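Long-range contacts in minor structural protein 5 (Lactococcus phage Tuc2009, PDB 5E7T), which is probably a structural component of the phage baseplate, carrying a galactose-binding-like domain that may help the particle engage saccharides at the host surface: residues Met88-Met93 / Cys123-Pro128; Ile105-Met110 / Ile160-Phe165. All blocks are in the same frame, centred on the assembly; numbering follows the deposited sequence.

Interaction 1 of 2, residues Met88-Met93 / Cys123-Pro128; sequences MSVDVM and CTIDLP
M88 SD rests over the flat carbonyl group of T124, 3.6 Å from T124 C. Neither segment carries an aromatic ring.

M88 does most of the work. Its chain runs straight out as far as SD and then bends at chi3 (88°), which swings CE round to I125 CG2, 3.8 Å away; the two side chains cross obliquely. Before the bend, M88 CG lies 3.9 Å from C123 SG. I125 answers with its other branch: CG1 is anti to the backbone N (chi1 -171°), and beyond it CD1 comes within 3.7 Å of M88 O and also meets V90 CG1 at 4.2 Å. V92 CG2 reaches L127 CD2 at 4.5 Å, and V92 CG1 meets CD of the puckered P128 ring at 4.3 Å.

All the touching residues are buried, and their side chains meet through apolar atoms, with backbone carbonyls of M88 and T124 lying against them. The polar ends turn elsewhere: T124 OG1 takes a hydrogen bond from R111, and D91, on the other side of its strand, forms a salt bridge with R178. The I141 side chain packs on I125 and P128, and its backbone pairs with V90.

The axes of 88-93 and 124-126 approach to 7.7 Å and cross at -42°, a spacing set by side chains rather than by backbone pairing. Two antiparallel sheets packed face to face through such a hydrophobic interior make a beta-sandwich, consistent with the galactose-binding-domain relationship of this BppA domain.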
loop_
_atom_site.group_PDB
_atom_site.type_symbol
_atom_site.label_atom_id
_atom_site.label_comp_id
_atom_site.label_asym_id
_atom_site.label_seq_id
_atom_site.Cartn_x
_atom_site.Cartn_y
_atom_site.Cartn_z
ATOM N N MET B 88 39.958 23.489 38.100
ATOM C CA MET B 88 39.023 22.692 38.872
ATOM C C MET B 88 38.750 23.403 40.168
ATOM O O MET B 88 39.672 23.951 40.749
ATOM C CB MET B 88 39.578 21.300 39.120
ATOM C CG MET B 88 39.614 20.457 37.890
ATOM S SD MET B 88 40.173 18.802 38.311
ATOM C CE MET B 88 38.565 18.032 38.739
ATOM N N SER B 89 37.482 23.433 40.601
ATOM C CA SER B 89 36.976 24.085 41.830
ATOM C C SER B 89 35.927 23.147 42.442
ATOM O O SER B 89 35.165 22.533 41.695
ATOM C CB SER B 89 36.352 25.449 41.525
ATOM O OG SER B 89 36.224 25.716 40.133
ATOM N N VAL B 90 35.915 22.981 43.785
ATOM C CA VAL B 90 34.990 22.071 44.465
ATOM C C VAL B 90 34.884 22.430 45.941
ATOM O O VAL B 90 35.871 22.892 46.526
ATOM C CB VAL B 90 35.401 20.580 44.243
ATOM C CG1 VAL B 90 36.761 20.255 44.861
ATOM C CG2 VAL B 90 34.331 19.619 44.733
ATOM N N ASP B 91 33.672 22.236 46.525
ATOM C CA ASP B 91 33.359 22.367 47.950
ATOM C C ASP B 91 33.386 20.960 48.520
ATOM O O ASP B 91 32.798 20.049 47.954
ATOM C CB ASP B 91 31.985 23.000 48.188
ATOM C CG ASP B 91 31.894 24.469 47.849
ATOM O OD1 ASP B 91 32.926 25.055 47.434
ATOM O OD2 ASP B 91 30.784 25.023 47.940
ATOM N N VAL B 92 34.102 20.776 49.614
ATOM C CA VAL B 92 34.321 19.471 50.207
ATOM C C VAL B 92 34.118 19.495 51.735
ATOM O O VAL B 92 34.484 20.475 52.392
ATOM C CB VAL B 92 35.727 19.033 49.726
ATOM C CG1 VAL B 92 36.685 18.692 50.852
ATOM C CG2 VAL B 92 35.625 17.920 48.709
ATOM N N MET B 93 33.495 18.445 52.289
ATOM C CA MET B 93 33.240 18.373 53.729
ATOM C C MET B 93 33.468 16.992 54.269
ATOM O O MET B 93 32.951 16.029 53.712
ATOM C CB MET B 93 31.830 18.845 54.062
ATOM C CG MET B 93 31.370 18.506 55.445
ATOM S SD MET B 93 30.072 19.629 55.902
ATOM C CE MET B 93 29.347 18.703 57.076
ATOM N N CYS B 123 44.248 16.444 34.158
ATOM C CA CYS B 123 43.585 17.509 34.902
ATOM C C CYS B 123 43.186 16.936 36.235
ATOM O O CYS B 123 42.428 15.966 36.304
ATOM C CB CYS B 123 42.379 18.022 34.127
ATOM S SG CYS B 123 41.709 19.555 34.782
ATOM N N THR B 124 43.761 17.492 37.295
ATOM C CA THR B 124 43.605 16.990 38.655
ATOM C C THR B 124 43.428 18.075 39.747
ATOM O O THR B 124 43.693 19.262 39.506
ATOM C CB THR B 124 44.817 16.115 38.935
ATOM O OG1 THR B 124 44.701 15.519 40.229
ATOM C CG2 THR B 124 46.129 16.877 38.795
ATOM N N ILE B 125 43.020 17.634 40.960
ATOM C CA ILE B 125 42.851 18.456 42.150
ATOM C C ILE B 125 43.059 17.612 43.396
ATOM O O ILE B 125 42.338 16.641 43.619
ATOM C CB ILE B 125 41.534 19.279 42.164
ATOM C CG1 ILE B 125 41.527 20.291 43.332
ATOM C CG2 ILE B 125 40.255 18.386 42.121
ATOM C CD1 ILE B 125 40.515 21.287 43.216
ATOM N N ASP B 126 44.077 17.973 44.193
ATOM C CA ASP B 126 44.415 17.297 45.439
ATOM C C ASP B 126 43.347 17.626 46.482
ATOM O O ASP B 126 42.860 18.758 46.550
ATOM C CB ASP B 126 45.776 17.783 45.957
ATOM C CG ASP B 126 47.042 17.094 45.462
ATOM O OD1 ASP B 126 46.927 16.037 44.779
ATOM O OD2 ASP B 126 48.160 17.594 45.793
ATOM N N LEU B 127 42.987 16.625 47.288
ATOM C CA LEU B 127 42.014 16.778 48.356
ATOM C C LEU B 127 42.755 16.733 49.688
ATOM O O LEU B 127 43.903 16.262 49.691
ATOM C CB LEU B 127 40.904 15.732 48.241
ATOM C CG LEU B 127 40.016 15.844 46.998
ATOM C CD1 LEU B 127 38.817 14.952 47.122
ATOM C CD2 LEU B 127 39.576 17.267 46.744
ATOM N N PRO B 128 42.198 17.322 50.791
ATOM C CA PRO B 128 42.959 17.418 52.046
ATOM C C PRO B 128 43.459 16.108 52.599
ATOM O O PRO B 128 42.660 15.242 52.901
ATOM C CB PRO B 128 41.984 18.123 52.995
ATOM C CG PRO B 128 41.148 18.943 52.106
ATOM C CD PRO B 128 40.899 18.013 50.939
#

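Interaction 2 of 2, residues Ile105-Met110 / Ile160-Phe165; sequences ISAFWM and ILNVGF. With SO4 (sulfate ion), chain H.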
loop_
_atom_site.group_PDB
_atom_site.type_symbol
_atom_site.label_atom_id
_atom_site.label_comp_id
_atom_site.label_asym_id
_atom_site.label_seq_id
_atom_site.Cartn_x
_atom_site.Cartn_y
_atom_site.Cartn_z
ATOM N N ILE B 105 47.674 8.386 54.360
ATOM C CA ILE B 105 46.846 8.815 53.246
ATOM C C ILE B 105 47.776 9.257 52.116
ATOM O O ILE B 105 48.612 10.144 52.323
ATOM C CB ILE B 105 45.935 9.978 53.703
ATOM C CG1 ILE B 105 44.920 9.531 54.760
ATOM C CG2 ILE B 105 45.272 10.683 52.524
ATOM C CD1 ILE B 105 43.723 8.670 54.262
ATOM N N SER B 106 47.626 8.663 50.931
ATOM C CA SER B 106 48.397 9.060 49.761
ATOM C C SER B 106 47.531 9.009 48.502
ATOM O O SER B 106 46.511 8.325 48.486
ATOM C CB SER B 106 49.655 8.218 49.616
ATOM O OG SER B 106 49.339 6.898 49.210
ATOM N N ALA B 107 47.945 9.754 47.457
ATOM C CA ALA B 107 47.297 9.939 46.149
ATOM C C ALA B 107 45.815 10.215 46.329
ATOM O O ALA B 107 44.957 9.499 45.816
ATOM C CB ALA B 107 47.549 8.753 45.235
ATOM N N PHE B 108 45.534 11.227 47.150
ATOM C CA PHE B 108 44.179 11.624 47.485
ATOM C C PHE B 108 43.818 12.769 46.582
ATOM O O PHE B 108 44.207 13.912 46.861
ATOM C CB PHE B 108 44.062 11.999 48.993
ATOM C CG PHE B 108 42.655 12.285 49.468
ATOM C CD1 PHE B 108 41.547 11.833 48.746
ATOM C CD2 PHE B 108 42.433 12.993 50.641
ATOM C CE1 PHE B 108 40.246 12.121 49.171
ATOM C CE2 PHE B 108 41.125 13.273 51.077
ATOM C CZ PHE B 108 40.044 12.841 50.337
ATOM N N TRP B 109 43.089 12.464 45.497
ATOM C CA TRP B 109 42.696 13.458 44.496
ATOM C C TRP B 109 41.504 13.075 43.604
ATOM O O TRP B 109 41.040 11.936 43.655
ATOM C CB TRP B 109 43.896 13.840 43.609
ATOM C CG TRP B 109 44.884 12.746 43.278
ATOM C CD1 TRP B 109 46.201 12.710 43.628
ATOM C CD2 TRP B 109 44.661 11.585 42.439
ATOM N NE1 TRP B 109 46.803 11.587 43.103
ATOM C CE2 TRP B 109 45.879 10.878 42.375
ATOM C CE3 TRP B 109 43.532 11.037 41.801
ATOM C CZ2 TRP B 109 46.008 9.681 41.670
ATOM C CZ3 TRP B 109 43.679 9.876 41.068
ATOM C CH2 TRP B 109 44.896 9.201 41.027
ATOM N N MET B 110 41.000 14.050 42.796
ATOM C CA MET B 110 39.956 13.883 41.767
ATOM C C MET B 110 40.701 14.166 40.485
ATOM O O MET B 110 41.146 15.299 40.265
ATOM C CB MET B 110 38.826 14.884 41.931
ATOM C CG MET B 110 37.779 14.446 42.878
ATOM S SD MET B 110 36.646 15.809 43.135
ATOM C CE MET B 110 35.794 15.213 44.485
ATOM N N ILE B 160 38.921 9.515 37.977
ATOM C CA ILE B 160 38.602 8.890 39.260
ATOM C C ILE B 160 38.783 9.802 40.457
ATOM O O ILE B 160 39.582 10.748 40.431
ATOM C CB ILE B 160 39.393 7.562 39.476
ATOM C CG1 ILE B 160 40.916 7.763 39.415
ATOM C CG2 ILE B 160 38.941 6.471 38.540
ATOM C CD1 ILE B 160 41.708 6.668 39.952
ATOM N N LEU B 161 38.061 9.467 41.533
ATOM C CA LEU B 161 38.234 10.029 42.858
ATOM C C LEU B 161 38.988 8.884 43.531
ATOM O O LEU B 161 38.427 7.784 43.666
ATOM C CB LEU B 161 36.903 10.294 43.578
ATOM C CG LEU B 161 36.986 10.468 45.098
ATOM C CD1 LEU B 161 37.728 11.700 45.483
ATOM C CD2 LEU B 161 35.622 10.512 45.709
ATOM N N ASN B 162 40.262 9.122 43.896
ATOM C CA ASN B 162 41.129 8.120 44.486
ATOM C C ASN B 162 41.693 8.540 45.828
ATOM O O ASN B 162 41.887 9.730 46.077
ATOM C CB ASN B 162 42.265 7.872 43.517
ATOM C CG ASN B 162 43.184 6.731 43.844
ATOM O OD1 ASN B 162 44.278 6.935 44.384
ATOM N ND2 ASN B 162 42.806 5.520 43.425
ATOM N N VAL B 163 41.984 7.543 46.680
ATOM C CA VAL B 163 42.658 7.644 47.978
ATOM C C VAL B 163 43.344 6.307 48.249
ATOM O O VAL B 163 42.853 5.270 47.800
ATOM C CB VAL B 163 41.778 8.124 49.161
ATOM C CG1 VAL B 163 40.765 7.079 49.571
ATOM C CG2 VAL B 163 42.637 8.534 50.362
ATOM N N GLY B 164 44.480 6.359 48.942
ATOM C CA GLY B 164 45.265 5.200 49.316
ATOM C C GLY B 164 45.478 5.148 50.804
ATOM O O GLY B 164 45.947 6.116 51.404
ATOM N N PHE B 165 45.093 4.018 51.405
ATOM C CA PHE B 165 45.241 3.765 52.834
ATOM C C PHE B 165 46.297 2.677 52.983
ATOM O O PHE B 165 46.097 1.542 52.540
ATOM C CB PHE B 165 43.920 3.307 53.457
ATOM C CG PHE B 165 42.717 4.198 53.246
ATOM C CD1 PHE B 165 42.416 5.210 54.147
ATOM C CD2 PHE B 165 41.828 3.954 52.212
ATOM C CE1 PHE B 165 41.258 5.978 54.002
ATOM C CE2 PHE B 165 40.671 4.715 52.074
ATOM C CZ PHE B 165 40.391 5.718 52.974
HETATM S S SO4 H . 50.733 11.911 46.707
HETATM O O1 SO4 H . 51.911 12.757 46.858
HETATM O O2 SO4 H . 50.881 11.064 45.511
HETATM O O3 SO4 H . 50.615 11.064 47.899
HETATM O O4 SO4 H . 49.533 12.772 46.551
#
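S106 and W109 pair antiparallel with G164 and N162 as the hydrogen-bonded positions of two strands, but the register slips by one between them: a beta bulge, in which A107 and F108 together stand opposite V163, with A107 in a left-handed backbone conformation. S106 N donates to G164 O, and the return bond from G164 N to S106 O is weak. Beyond the bulge, N162 N reaches W109 O at 2.9 Å in a nearly straight bond (169°).

The W109 indole lies alongside N162, its CZ3 3.5 Å from N162 CB. I160 CG1 meets the same CZ3 from the ring edge, and A107 O stands 3.8 Å above one face, offset toward the rim. R111 adds a cation-pi contact. A chi1 of -174° puts F108 CG anti to the backbone N, alongside V163; F108 CD1 is 3.7 Å from V163 CB, and N162 O lies at the edge of the F108 ring, in its plane. M110 CG packs on L161 CD1. I105 CD1 meets F165 CE1 at 3.7 Å, the two side chains pointing the same way. At the bulge, A107 N, turned out of the strand pairing, donates a 3.0 Å hydrogen bond to O3 of a sulfate ion, probably from the crystallisation liquor.

In the fold
Along the chain the segments alternate: 88-93, 105-110, 123-128, then 160-165, all within the BppA domain. The centres of the two contacts lie about 11 Å apart. Interaction 2 is lateral pairing inside the four-strand sheet, between 104-114 and 157-166; interaction 1 is face-to-face packing of that sheet's outermost strand, 121-126, and the loop residues just after it, against 85-98 of the five-strand sheet. They meet because 121-126 is also the neighbour of 104-114: L127 N with F108 O and I125 O with M110 N are probable hydrogen bonds, and the L127 side chain packs on F108. F108 and M110 also face the interior of the sandwich.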